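Local coordinates for 2-C-methyl-D-erythritol 4-phosphate cytidylyltransferase (Thermus thermophilus HB8, PDB 2PX7), which probably catalyses the transfer of a cytidylyl group from CTP to 2-C-methyl-D-erythritol 4-phosphate, a step of the non-mevalonate route to isoprenoids, at residues L29-G34 with V109-V114; A45-G50 with Q222-A227; V114-V119 with A215-H220; A136-L141 with R165-P170. One frame throughout, in Å; residues are numbered along the deposited sequence.

Interaction 1 of 4, residues L29-G34 with V109-V114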
loop_
_atom_site.group_PDB
_atom_site.type_symbol
_atom_site.label_atom_id
_atom_site.label_comp_id
_atom_site.label_asym_id
_atom_site.label_seq_id
_atom_site.Cartn_x
_atom_site.Cartn_y
_atom_site.Cartn_z
ATOM N N LEU A 29 13.254 15.378 -13.040
ATOM C CA LEU A 29 14.440 15.044 -12.233
ATOM C C LEU A 29 14.297 13.673 -11.616
ATOM O O LEU A 29 13.326 13.419 -10.908
ATOM C CB LEU A 29 14.706 16.096 -11.139
ATOM C CG LEU A 29 14.492 17.571 -11.514
ATOM C CD1 LEU A 29 14.826 18.493 -10.324
ATOM C CD2 LEU A 29 15.345 17.934 -12.729
ATOM N N ILE A 30 15.268 12.803 -11.895
ATOM C CA ILE A 30 15.304 11.434 -11.388
ATOM C C ILE A 30 16.506 11.209 -10.439
ATOM O O ILE A 30 17.585 10.798 -10.887
ATOM C CB ILE A 30 15.338 10.385 -12.567
ATOM C CG1 ILE A 30 14.263 10.664 -13.647
ATOM C CG2 ILE A 30 15.365 8.932 -12.051
ATOM C CD1 ILE A 30 12.748 10.634 -13.199
ATOM N N PRO A 31 16.320 11.456 -9.122
ATOM C CA PRO A 31 17.420 11.260 -8.155
ATOM C C PRO A 31 17.675 9.793 -7.835
ATOM O O PRO A 31 17.380 9.358 -6.736
ATOM C CB PRO A 31 16.918 11.997 -6.902
ATOM C CG PRO A 31 15.379 11.865 -6.986
ATOM C CD PRO A 31 15.075 11.929 -8.468
ATOM N N ALA A 32 18.229 9.044 -8.781
ATOM C CA ALA A 32 18.452 7.598 -8.627
ATOM C C ALA A 32 19.871 7.219 -8.164
ATOM O O ALA A 32 20.560 6.429 -8.826
ATOM C CB ALA A 32 18.135 6.891 -9.939
ATOM N N ALA A 33 20.324 7.747 -7.037
ATOM C CA ALA A 33 21.697 7.434 -6.629
ATOM C C ALA A 33 21.847 6.375 -5.504
ATOM O O ALA A 33 22.962 6.117 -5.007
ATOM C CB ALA A 33 22.489 8.706 -6.358
ATOM N N GLY A 34 20.736 5.727 -5.144
ATOM C CA GLY A 34 20.753 4.646 -4.152
ATOM C C GLY A 34 21.550 3.455 -4.637
ATOM O O GLY A 34 21.512 3.131 -5.818
ATOM N N VAL A 109 9.086 21.527 -12.839
ATOM C CA VAL A 109 9.816 20.276 -12.613
ATOM C C VAL A 109 8.922 19.162 -12.113
ATOM O O VAL A 109 8.015 19.402 -11.342
ATOM C CB VAL A 109 11.014 20.397 -11.605
ATOM C CG1 VAL A 109 12.195 20.985 -12.262
ATOM C CG2 VAL A 109 10.626 21.183 -10.313
ATOM N N LEU A 110 9.227 17.938 -12.536
ATOM C CA LEU A 110 8.678 16.737 -11.913
ATOM C C LEU A 110 9.829 15.962 -11.302
ATOM O O LEU A 110 10.869 15.771 -11.940
ATOM C CB LEU A 110 7.931 15.877 -12.928
ATOM C CG LEU A 110 6.645 16.461 -13.539
ATOM C CD1 LEU A 110 6.196 15.621 -14.726
ATOM C CD2 LEU A 110 5.494 16.571 -12.503
ATOM N N VAL A 111 9.669 15.563 -10.048
ATOM C CA VAL A 111 10.697 14.795 -9.368
ATOM C C VAL A 111 10.137 13.397 -9.079
ATOM O O VAL A 111 9.074 13.265 -8.464
ATOM C CB VAL A 111 11.119 15.454 -8.037
ATOM C CG1 VAL A 111 12.391 14.783 -7.493
ATOM C CG2 VAL A 111 11.315 16.968 -8.223
ATOM N N HIS A 112 10.853 12.369 -9.520
ATOM C CA HIS A 112 10.321 11.021 -9.468
ATOM C C HIS A 112 11.299 9.990 -8.915
ATOM O O HIS A 112 12.472 10.007 -9.250
ATOM C CB HIS A 112 9.805 10.591 -10.851
ATOM C CG HIS A 112 9.132 9.255 -10.843
ATOM N ND1 HIS A 112 7.942 9.026 -10.185
ATOM C CD2 HIS A 112 9.495 8.070 -11.389
ATOM C CE1 HIS A 112 7.594 7.760 -10.339
ATOM N NE2 HIS A 112 8.522 7.157 -11.063
ATOM N N ASP A 113 10.790 9.118 -8.041
ATOM C CA ASP A 113 11.526 7.987 -7.505
ATOM C C ASP A 113 11.644 6.924 -8.560
ATOM O O ASP A 113 10.627 6.461 -9.048
ATOM C CB ASP A 113 10.748 7.331 -6.371
ATOM C CG ASP A 113 10.691 8.162 -5.148
ATOM O OD1 ASP A 113 11.404 9.201 -5.067
ATOM O OD2 ASP A 113 9.905 7.772 -4.242
ATOM N N VAL A 114 12.870 6.508 -8.877
ATOM C CA VAL A 114 13.120 5.467 -9.881
ATOM C C VAL A 114 12.596 4.080 -9.438
ATOM O O VAL A 114 12.401 3.191 -10.267
ATOM C CB VAL A 114 14.652 5.421 -10.281
ATOM C CG1 VAL A 114 15.475 4.656 -9.246
ATOM C CG2 VAL A 114 14.844 4.825 -11.670
#
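Ile30 CD1 meets His112 CB at 3.8 Å, just below the imidazole, and the two side chains run alongside each other, pointing the same way. The ring itself meets that of Phe62, their planes at about 60°, and its NE2 is hydrogen-bonded to the carbonyl of Arg116. Pro31 CD touches Val111 CG1 at 4.0 Å, the two side chains crossing at about a right angle. Two backbone bonds join the segments: Leu29 N to Leu110 O at 2.7 Å, and His112 N to Leu29 O at 3.0 Å. Val114 CG1, set between backbone N and carbonyl carbon (chi1 80°), rests 3.5 Å from Ala32 CB, while Val114 CB is 4.0 Å from Ile30 CG2. Because Ile30 also touches Thr58 of helix 54-61, an alanine here would probably open a gap between Val114, His112 CB and Thr58. Pro31 centres an inverse gamma turn leading into a partly unmodelled loop. Parallel neighbouring strands ending at such a loop are characteristic of the Rossmann-like nucleotidyltransferase fold, in which this loop probably receives CTP.

Interaction 2 of 4, residues A45-G50 with Q222-A227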
loop_
_atom_site.group_PDB
_atom_site.type_symbol
_atom_site.label_atom_id
_atom_site.label_comp_id
_atom_site.label_asym_id
_atom_site.label_seq_id
_atom_site.Cartn_x
_atom_site.Cartn_y
_atom_site.Cartn_z
ATOM N N ALA A 45 18.926 1.860 -9.879
ATOM C CA ALA A 45 18.526 2.273 -11.223
ATOM C C ALA A 45 18.708 1.152 -12.251
ATOM O O ALA A 45 17.984 1.095 -13.236
ATOM C CB ALA A 45 19.291 3.506 -11.650
ATOM N N PHE A 46 19.665 0.265 -11.996
ATOM C CA PHE A 46 19.956 -0.852 -12.898
ATOM C C PHE A 46 19.336 -2.181 -12.453
ATOM O O PHE A 46 19.710 -3.240 -12.954
ATOM C CB PHE A 46 21.475 -1.006 -13.116
ATOM C CG PHE A 46 22.174 0.266 -13.571
ATOM C CD1 PHE A 46 21.510 1.225 -14.338
ATOM C CD2 PHE A 46 23.517 0.484 -13.253
ATOM C CE1 PHE A 46 22.159 2.387 -14.755
ATOM C CE2 PHE A 46 24.175 1.645 -13.675
ATOM C CZ PHE A 46 23.489 2.594 -14.425
ATOM N N LEU A 47 18.392 -2.136 -11.517
ATOM C CA LEU A 47 17.645 -3.342 -11.137
ATOM C C LEU A 47 16.678 -3.725 -12.258
ATOM O O LEU A 47 15.857 -2.908 -12.687
ATOM C CB LEU A 47 16.898 -3.142 -9.810
ATOM C CG LEU A 47 16.078 -4.320 -9.254
ATOM C CD1 LEU A 47 16.953 -5.351 -8.549
ATOM C CD2 LEU A 47 14.997 -3.814 -8.312
ATOM N N GLN A 48 16.798 -4.963 -12.738
ATOM C CA GLN A 48 15.929 -5.481 -13.792
ATOM C C GLN A 48 14.547 -5.835 -13.252
ATOM O O GLN A 48 14.419 -6.485 -12.217
ATOM C CB GLN A 48 16.545 -6.718 -14.469
ATOM C CG GLN A 48 17.494 -6.411 -15.623
ATOM C CD GLN A 48 16.787 -6.209 -16.953
ATOM O OE1 GLN A 48 15.763 -6.835 -17.234
ATOM N NE2 GLN A 48 17.341 -5.335 -17.787
ATOM N N VAL A 49 13.525 -5.399 -13.976
ATOM C CA VAL A 49 12.143 -5.738 -13.674
ATOM C C VAL A 49 11.490 -6.060 -15.012
ATOM O O VAL A 49 11.143 -5.156 -15.781
ATOM C CB VAL A 49 11.384 -4.563 -12.958
ATOM C CG1 VAL A 49 9.942 -4.945 -12.653
ATOM C CG2 VAL A 49 12.096 -4.137 -11.672
ATOM N N GLY A 50 11.377 -7.357 -15.299
ATOM C CA GLY A 50 10.673 -7.866 -16.484
ATOM C C GLY A 50 11.116 -7.365 -17.850
ATOM O O GLY A 50 10.277 -6.970 -18.678
ATOM N N GLN A 222 9.495 -8.951 -1.823
ATOM C CA GLN A 222 8.162 -9.262 -2.350
ATOM C C GLN A 222 7.542 -8.141 -3.193
ATOM O O GLN A 222 6.657 -8.394 -4.007
ATOM C CB GLN A 222 7.204 -9.799 -1.258
ATOM C CG GLN A 222 7.373 -9.209 0.137
ATOM C CD GLN A 222 6.236 -9.586 1.102
ATOM O OE1 GLN A 222 5.377 -8.758 1.411
ATOM N NE2 GLN A 222 6.245 -10.826 1.591
ATOM N N ASP A 223 8.025 -6.907 -3.032
ATOM C CA ASP A 223 7.644 -5.821 -3.947
ATOM C C ASP A 223 8.132 -6.130 -5.365
ATOM O O ASP A 223 7.391 -5.979 -6.338
ATOM C CB ASP A 223 8.194 -4.468 -3.474
ATOM C CG ASP A 223 7.633 -4.038 -2.134
ATOM O OD1 ASP A 223 6.480 -4.408 -1.813
ATOM O OD2 ASP A 223 8.342 -3.320 -1.395
ATOM N N LEU A 224 9.382 -6.579 -5.456
ATOM C CA LEU A 224 10.013 -6.935 -6.730
ATOM C C LEU A 224 9.251 -8.034 -7.471
ATOM O O LEU A 224 8.991 -7.913 -8.676
ATOM C CB LEU A 224 11.478 -7.336 -6.514
ATOM C CG LEU A 224 12.312 -7.705 -7.746
ATOM C CD1 LEU A 224 12.257 -6.615 -8.809
ATOM C CD2 LEU A 224 13.749 -7.978 -7.329
ATOM N N VAL A 225 8.882 -9.087 -6.742
ATOM C CA VAL A 225 8.081 -10.184 -7.296
ATOM C C VAL A 225 6.738 -9.691 -7.850
ATOM O O VAL A 225 6.391 -9.994 -8.987
ATOM C CB VAL A 225 7.890 -11.322 -6.262
ATOM C CG1 VAL A 225 6.994 -12.438 -6.819
ATOM C CG2 VAL A 225 9.252 -11.874 -5.830
ATOM N N LEU A 226 5.994 -8.911 -7.069
ATOM C CA LEU A 226 4.754 -8.299 -7.572
ATOM C C LEU A 226 4.976 -7.381 -8.807
ATOM O O LEU A 226 4.114 -7.281 -9.695
ATOM C CB LEU A 226 4.056 -7.539 -6.439
ATOM C CG LEU A 226 2.756 -6.768 -6.693
ATOM C CD1 LEU A 226 1.607 -7.719 -7.003
ATOM C CD2 LEU A 226 2.414 -5.902 -5.491
ATOM N N ALA A 227 6.122 -6.700 -8.844
ATOM C CA ALA A 227 6.483 -5.838 -9.978
ATOM C C ALA A 227 6.664 -6.633 -11.295
ATOM O O ALA A 227 6.227 -6.195 -12.363
ATOM C CB ALA A 227 7.719 -5.026 -9.647
#
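Leu224 on helix 221-231 meets loop 45-50 with a single methyl, CD1, which two loop residues share. Leu47 reaches it tip to tip, its CD2 3.9 Å from Leu224 CD1, whereas Val49 crosses obliquely and brings CG2 to 3.8 Å from the same methyl. The other branch of Val49 serves the next turn of the helix: CG1 lies anti to the backbone N (chi1 -180°) and touches Ala227 CB at 3.7 Å. One valine thus spans two helix residues three positions apart, one methyl for each. In the next shell, Val49 O accepts a hydrogen bond from Trp57 NE1, and both Leu47 and Val49 pack on Leu54, so helix 54-61 backs the loop. On the helix side Asp223 OD2 takes the backbone N-H groups of Thr219 and His220, fixing the start of helix 221-231, while Gln222 OE1 accepts a bond from the backbone N of Ala213 of the second subunit. The loop follows Lys44, a predicted transition-state stabiliser. With no hydrogen bond linking the two segments, they are joined by non-directional methyl packing, over a modest 169 Å² of buried surface.

Interaction 3 of 4, residues V114-V119 with A215-H220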
loop_
_atom_site.group_PDB
_atom_site.type_symbol
_atom_site.label_atom_id
_atom_site.label_comp_id
_atom_site.label_asym_id
_atom_site.label_seq_id
_atom_site.Cartn_x
_atom_site.Cartn_y
_atom_site.Cartn_z
ATOM N N VAL A 114 12.870 6.508 -8.877
ATOM C CA VAL A 114 13.120 5.467 -9.881
ATOM C C VAL A 114 12.596 4.080 -9.438
ATOM O O VAL A 114 12.401 3.191 -10.267
ATOM C CB VAL A 114 14.652 5.421 -10.281
ATOM C CG1 VAL A 114 15.475 4.656 -9.246
ATOM C CG2 VAL A 114 14.844 4.825 -11.670
ATOM N N ALA A 115 12.374 3.905 -8.132
ATOM C CA ALA A 115 11.773 2.673 -7.604
ATOM C C ALA A 115 10.255 2.577 -7.813
ATOM O O ALA A 115 9.652 1.595 -7.392
ATOM C CB ALA A 115 12.123 2.478 -6.111
ATOM N N ARG A 116 9.654 3.582 -8.463
ATOM C CA ARG A 116 8.234 3.548 -8.872
ATOM C C ARG A 116 8.127 3.459 -10.406
ATOM O O ARG A 116 7.866 4.451 -11.057
ATOM C CB ARG A 116 7.464 4.781 -8.330
ATOM C CG ARG A 116 7.491 4.939 -6.793
ATOM C CD ARG A 116 6.920 6.314 -6.256
ATOM N NE ARG A 116 6.359 6.121 -4.919
ATOM C CZ ARG A 116 6.918 6.520 -3.788
ATOM N NH1 ARG A 116 8.066 7.203 -3.810
ATOM N NH2 ARG A 116 6.341 6.241 -2.620
ATOM N N PRO A 117 8.361 2.267 -10.995
ATOM C CA PRO A 117 8.377 2.146 -12.468
ATOM C C PRO A 117 7.029 2.249 -13.189
ATOM O O PRO A 117 6.991 2.677 -14.348
ATOM C CB PRO A 117 8.996 0.768 -12.695
ATOM C CG PRO A 117 8.639 -0.015 -11.455
ATOM C CD PRO A 117 8.662 0.976 -10.331
ATOM N N PHE A 118 5.932 1.885 -12.524
ATOM C CA PHE A 118 4.635 1.780 -13.202
ATOM C C PHE A 118 3.771 3.004 -12.945
ATOM O O PHE A 118 2.713 2.948 -12.319
ATOM C CB PHE A 118 3.928 0.461 -12.849
ATOM C CG PHE A 118 4.809 -0.759 -13.010
ATOM C CD1 PHE A 118 5.429 -1.029 -14.228
ATOM C CD2 PHE A 118 5.020 -1.628 -11.949
ATOM C CE1 PHE A 118 6.251 -2.137 -14.383
ATOM C CE2 PHE A 118 5.833 -2.751 -12.096
ATOM C CZ PHE A 118 6.454 -3.003 -13.314
ATOM N N VAL A 119 4.260 4.138 -13.421
ATOM C CA VAL A 119 3.517 5.376 -13.320
ATOM C C VAL A 119 2.912 5.607 -14.690
ATOM O O VAL A 119 3.607 5.521 -15.704
ATOM C CB VAL A 119 4.382 6.575 -12.782
ATOM C CG1 VAL A 119 4.855 6.275 -11.379
ATOM C CG2 VAL A 119 5.584 6.825 -13.635
ATOM N N ALA A 215 1.622 2.780 -9.030
ATOM C CA ALA A 215 2.825 3.564 -8.771
ATOM C C ALA A 215 3.492 3.247 -7.424
ATOM O O ALA A 215 4.045 4.138 -6.780
ATOM C CB ALA A 215 2.522 5.038 -8.876
ATOM N N PHE A 216 3.474 1.978 -7.025
ATOM C CA PHE A 216 4.072 1.572 -5.762
ATOM C C PHE A 216 5.593 1.574 -5.865
ATOM O O PHE A 216 6.167 1.461 -6.958
ATOM C CB PHE A 216 3.541 0.204 -5.281
ATOM C CG PHE A 216 3.821 -0.942 -6.235
ATOM C CD1 PHE A 216 4.983 -1.688 -6.130
ATOM C CD2 PHE A 216 2.915 -1.268 -7.228
ATOM C CE1 PHE A 216 5.243 -2.750 -7.017
ATOM C CE2 PHE A 216 3.172 -2.314 -8.120
ATOM C CZ PHE A 216 4.336 -3.051 -8.006
ATOM N N LYS A 217 6.238 1.721 -4.717
ATOM C CA LYS A 217 7.689 1.777 -4.651
ATOM C C LYS A 217 8.206 0.355 -4.475
ATOM O O LYS A 217 7.683 -0.387 -3.659
ATOM C CB LYS A 217 8.133 2.676 -3.483
ATOM C CG LYS A 217 9.635 2.879 -3.370
ATOM C CD LYS A 217 10.031 3.867 -2.259
ATOM C CE LYS A 217 11.430 4.457 -2.556
ATOM N NZ LYS A 217 12.121 5.051 -1.354
ATOM N N ILE A 218 9.217 -0.028 -5.255
ATOM C CA ILE A 218 9.873 -1.324 -5.057
ATOM C C ILE A 218 10.948 -1.167 -3.995
ATOM O O ILE A 218 12.010 -0.565 -4.234
ATOM C CB ILE A 218 10.470 -1.904 -6.355
ATOM C CG1 ILE A 218 9.373 -2.088 -7.403
ATOM C CG2 ILE A 218 11.210 -3.224 -6.051
ATOM C CD1 ILE A 218 9.880 -2.450 -8.797
ATOM N N THR A 219 10.649 -1.674 -2.804
ATOM C CA THR A 219 11.551 -1.563 -1.672
ATOM C C THR A 219 12.059 -2.930 -1.221
ATOM O O THR A 219 13.266 -3.135 -1.080
ATOM C CB THR A 219 10.852 -0.887 -0.502
ATOM O OG1 THR A 219 10.342 0.382 -0.931
ATOM C CG2 THR A 219 11.824 -0.680 0.659
ATOM N N HIS A 220 11.125 -3.855 -0.995
ATOM C CA HIS A 220 11.415 -5.124 -0.336
ATOM C C HIS A 220 11.313 -6.250 -1.364
ATOM O O HIS A 220 10.772 -6.034 -2.445
ATOM C CB HIS A 220 10.445 -5.336 0.837
ATOM C CG HIS A 220 10.506 -4.271 1.899
ATOM N ND1 HIS A 220 9.495 -3.353 2.092
ATOM C CD2 HIS A 220 11.437 -4.004 2.850
ATOM C CE1 HIS A 220 9.804 -2.559 3.106
ATOM N NE2 HIS A 220 10.978 -2.933 3.583
HETATM O O HOH W 1 5.398 1.389 -9.615
#
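Pro117 and Ile218 form the apolar centre, crossing at about a right angle with Pro117 CG 3.8 Å from Ile218 CD1. At one flank Val119 CG1 lies 3.6 Å from Ala215 CB; at another the rings of Phe118 and Phe216 approach more loosely, Phe216 CZ coming to the edge of the Phe118 ring. Pro117 CG also sits over the centre of that ring's face. Moving outward, Ile218 N donates to Ala115 O at 2.7 Å. A water bridges the backbones, accepting from Phe118 N at 3.0 Å and donating to Phe216 O at 2.8 Å. At the polar edge the Arg116 guanidinium has Lys217 CB over one face and Ala215 O at its edge, in plane. Two carboxylates grip it: Asp113 by NH1, and Asp145 of the second subunit by NH2. Lys217, predicted to position the substrate MEP, is extended from CG onward and lays CG 3.7 Å from Ala115 CB. The two loops lie between elements of the fold: Pro117 leans on Leu54 and Trp57 of helix 54-61, Phe118 and Ile218 on Ala227 of helix 221-231, and Arg116 on Gln168 and Thr169 of strand 165-174.

Interaction 4 of 4, residues A136-L141 with R165-P170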
loop_
_atom_site.group_PDB
_atom_site.type_symbol
_atom_site.label_atom_id
_atom_site.label_comp_id
_atom_site.label_asym_id
_atom_site.label_seq_id
_atom_site.Cartn_x
_atom_site.Cartn_y
_atom_site.Cartn_z
ATOM N N ALA A 136 2.884 23.575 -6.679
ATOM C CA ALA A 136 3.346 22.453 -5.850
ATOM C C ALA A 136 2.214 21.449 -5.782
ATOM O O ALA A 136 1.161 21.786 -5.277
ATOM C CB ALA A 136 3.723 22.925 -4.427
ATOM N N ALA A 137 2.437 20.231 -6.282
ATOM C CA ALA A 137 1.396 19.196 -6.305
ATOM C C ALA A 137 1.971 17.794 -6.132
ATOM O O ALA A 137 2.969 17.420 -6.767
ATOM C CB ALA A 137 0.588 19.274 -7.594
ATOM N N VAL A 138 1.311 17.022 -5.279
ATOM C CA VAL A 138 1.758 15.695 -4.885
ATOM C C VAL A 138 0.627 14.643 -5.046
ATOM O O VAL A 138 -0.503 14.883 -4.588
ATOM C CB VAL A 138 2.220 15.762 -3.396
ATOM C CG1 VAL A 138 2.498 14.406 -2.844
ATOM C CG2 VAL A 138 3.459 16.660 -3.277
ATOM N N PRO A 139 0.938 13.472 -5.662
ATOM C CA PRO A 139 -0.032 12.368 -5.656
ATOM C C PRO A 139 -0.065 11.605 -4.335
ATOM O O PRO A 139 0.985 11.286 -3.763
ATOM C CB PRO A 139 0.427 11.474 -6.810
ATOM C CG PRO A 139 1.936 11.689 -6.862
ATOM C CD PRO A 139 2.179 13.114 -6.385
ATOM N N VAL A 140 -1.284 11.331 -3.856
ATOM C CA VAL A 140 -1.502 10.618 -2.606
ATOM C C VAL A 140 -2.522 9.484 -2.789
ATOM O O VAL A 140 -3.337 9.527 -3.700
ATOM C CB VAL A 140 -1.951 11.557 -1.430
ATOM C CG1 VAL A 140 -0.902 12.658 -1.139
ATOM C CG2 VAL A 140 -3.354 12.143 -1.674
ATOM N N LEU A 141 -2.428 8.453 -1.947
ATOM C CA LEU A 141 -3.429 7.387 -1.904
ATOM C C LEU A 141 -3.987 7.263 -0.504
ATOM O O LEU A 141 -3.275 7.528 0.478
ATOM C CB LEU A 141 -2.825 6.029 -2.299
ATOM C CG LEU A 141 -2.501 5.674 -3.751
ATOM C CD1 LEU A 141 -1.965 4.269 -3.766
ATOM C CD2 LEU A 141 -3.701 5.766 -4.666
ATOM N N ARG A 165 -2.607 9.545 4.563
ATOM C CA ARG A 165 -2.388 9.246 3.161
ATOM C C ARG A 165 -1.004 8.629 2.964
ATOM O O ARG A 165 -0.088 8.852 3.762
ATOM C CB ARG A 165 -2.506 10.520 2.307
ATOM C CG ARG A 165 -3.834 11.249 2.363
ATOM C CD ARG A 165 -5.027 10.374 1.932
ATOM N NE ARG A 165 -6.252 11.156 1.972
ATOM C CZ ARG A 165 -6.994 11.387 3.062
ATOM N NH1 ARG A 165 -6.695 10.857 4.238
ATOM N NH2 ARG A 165 -8.078 12.141 2.957
ATOM N N LEU A 166 -0.879 7.834 1.909
ATOM C CA LEU A 166 0.403 7.387 1.408
ATOM C C LEU A 166 0.822 8.365 0.313
ATOM O O LEU A 166 0.060 8.618 -0.630
ATOM C CB LEU A 166 0.306 5.955 0.851
ATOM C CG LEU A 166 -0.132 4.895 1.867
ATOM C CD1 LEU A 166 -0.305 3.554 1.207
ATOM C CD2 LEU A 166 0.831 4.807 3.019
ATOM N N VAL A 167 2.022 8.923 0.457
ATOM C CA VAL A 167 2.540 9.901 -0.492
ATOM C C VAL A 167 3.338 9.202 -1.590
ATOM O O VAL A 167 4.222 8.374 -1.301
ATOM C CB VAL A 167 3.395 10.973 0.245
ATOM C CG1 VAL A 167 3.895 12.026 -0.723
ATOM C CG2 VAL A 167 2.586 11.642 1.356
ATOM N N GLN A 168 3.037 9.531 -2.853
ATOM C CA GLN A 168 3.769 8.945 -3.988
ATOM C C GLN A 168 4.548 10.021 -4.740
ATOM O O GLN A 168 4.683 11.145 -4.259
ATOM C CB GLN A 168 2.809 8.242 -4.954
ATOM C CG GLN A 168 1.798 7.302 -4.272
ATOM C CD GLN A 168 0.980 6.570 -5.283
ATOM O OE1 GLN A 168 0.260 7.177 -6.070
ATOM N NE2 GLN A 168 1.106 5.261 -5.299
ATOM N N THR A 169 5.069 9.646 -5.912
ATOM C CA THR A 169 5.710 10.557 -6.852
ATOM C C THR A 169 5.150 10.186 -8.242
ATOM O O THR A 169 4.545 9.137 -8.383
ATOM C CB THR A 169 7.294 10.461 -6.829
ATOM O OG1 THR A 169 7.724 9.239 -7.451
ATOM C CG2 THR A 169 7.854 10.540 -5.398
ATOM N N PRO A 170 5.343 11.032 -9.274
ATOM C CA PRO A 170 6.132 12.275 -9.311
ATOM C C PRO A 170 5.509 13.407 -8.497
ATOM O O PRO A 170 4.274 13.507 -8.398
ATOM C CB PRO A 170 6.154 12.638 -10.804
ATOM C CG PRO A 170 4.910 12.014 -11.374
ATOM C CD PRO A 170 4.711 10.735 -10.577
#
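Leu141 and Leu166 exchange two backbone hydrogen bonds, Leu141 N to Leu166 O and Leu166 N to Leu141 O, each 2.8 Å, making an antiparallel hydrogen-bonded pair. Gln168 N adds a third at 2.8 Å to Pro139 O. Val140 and Val167 form the non-hydrogen-bonded pair. On the face they occupy, Val138 CG1 presses on Val167 CG1 at only 3.5 Å, tighter than usual for two carbons, and Val140 CB meets Arg165 CB at 3.9 Å. On the face of Leu141 and Leu166 the Gln168 amide lies aslant Leu141, NE2 3.6 Å from Leu141 CD1. Its CG lies beside the backbone N (chi1 -48°) and the chain runs out straight, delivering OE1 to the backbone N of Glu212. An alanine in place of Gln168 is likely to leave that N-H without its acceptor and Leu141 without the amide packed against its branch. A cis peptide precedes Pro170, just past the paired residues. Arg165, Leu166 and Val167 also pair with an antiparallel strand of the second subunit. Directional backbone bonds thus fix the register while valine and leucine branches, with the Gln168 amide, cover the faces, and strand 165-167, with partners on both sides, carries the sheet across the dimer interface.

Interactions 1 and 4, centres 14 Å apart, belong to one mixed sheet, in which strands 108-111 and 165-174 are neighbours; the first is a parallel pairing, the second antiparallel. Interaction 3 follows directly on from interaction 1, sharing Val114, and ties the loop beyond strand 108-111 to the one before helix 221-231. Interaction 2 lies about 8 Å from it, centre to centre, and uses that same helix. Along the chain, interaction 4 is nested within interaction 3, and interaction 3 within interaction 2. Sheet ends and loops therefore converge around the predicted active-site residues Lys44 and Lys217, while interactions 2, 3 and 4 all touch the second subunit.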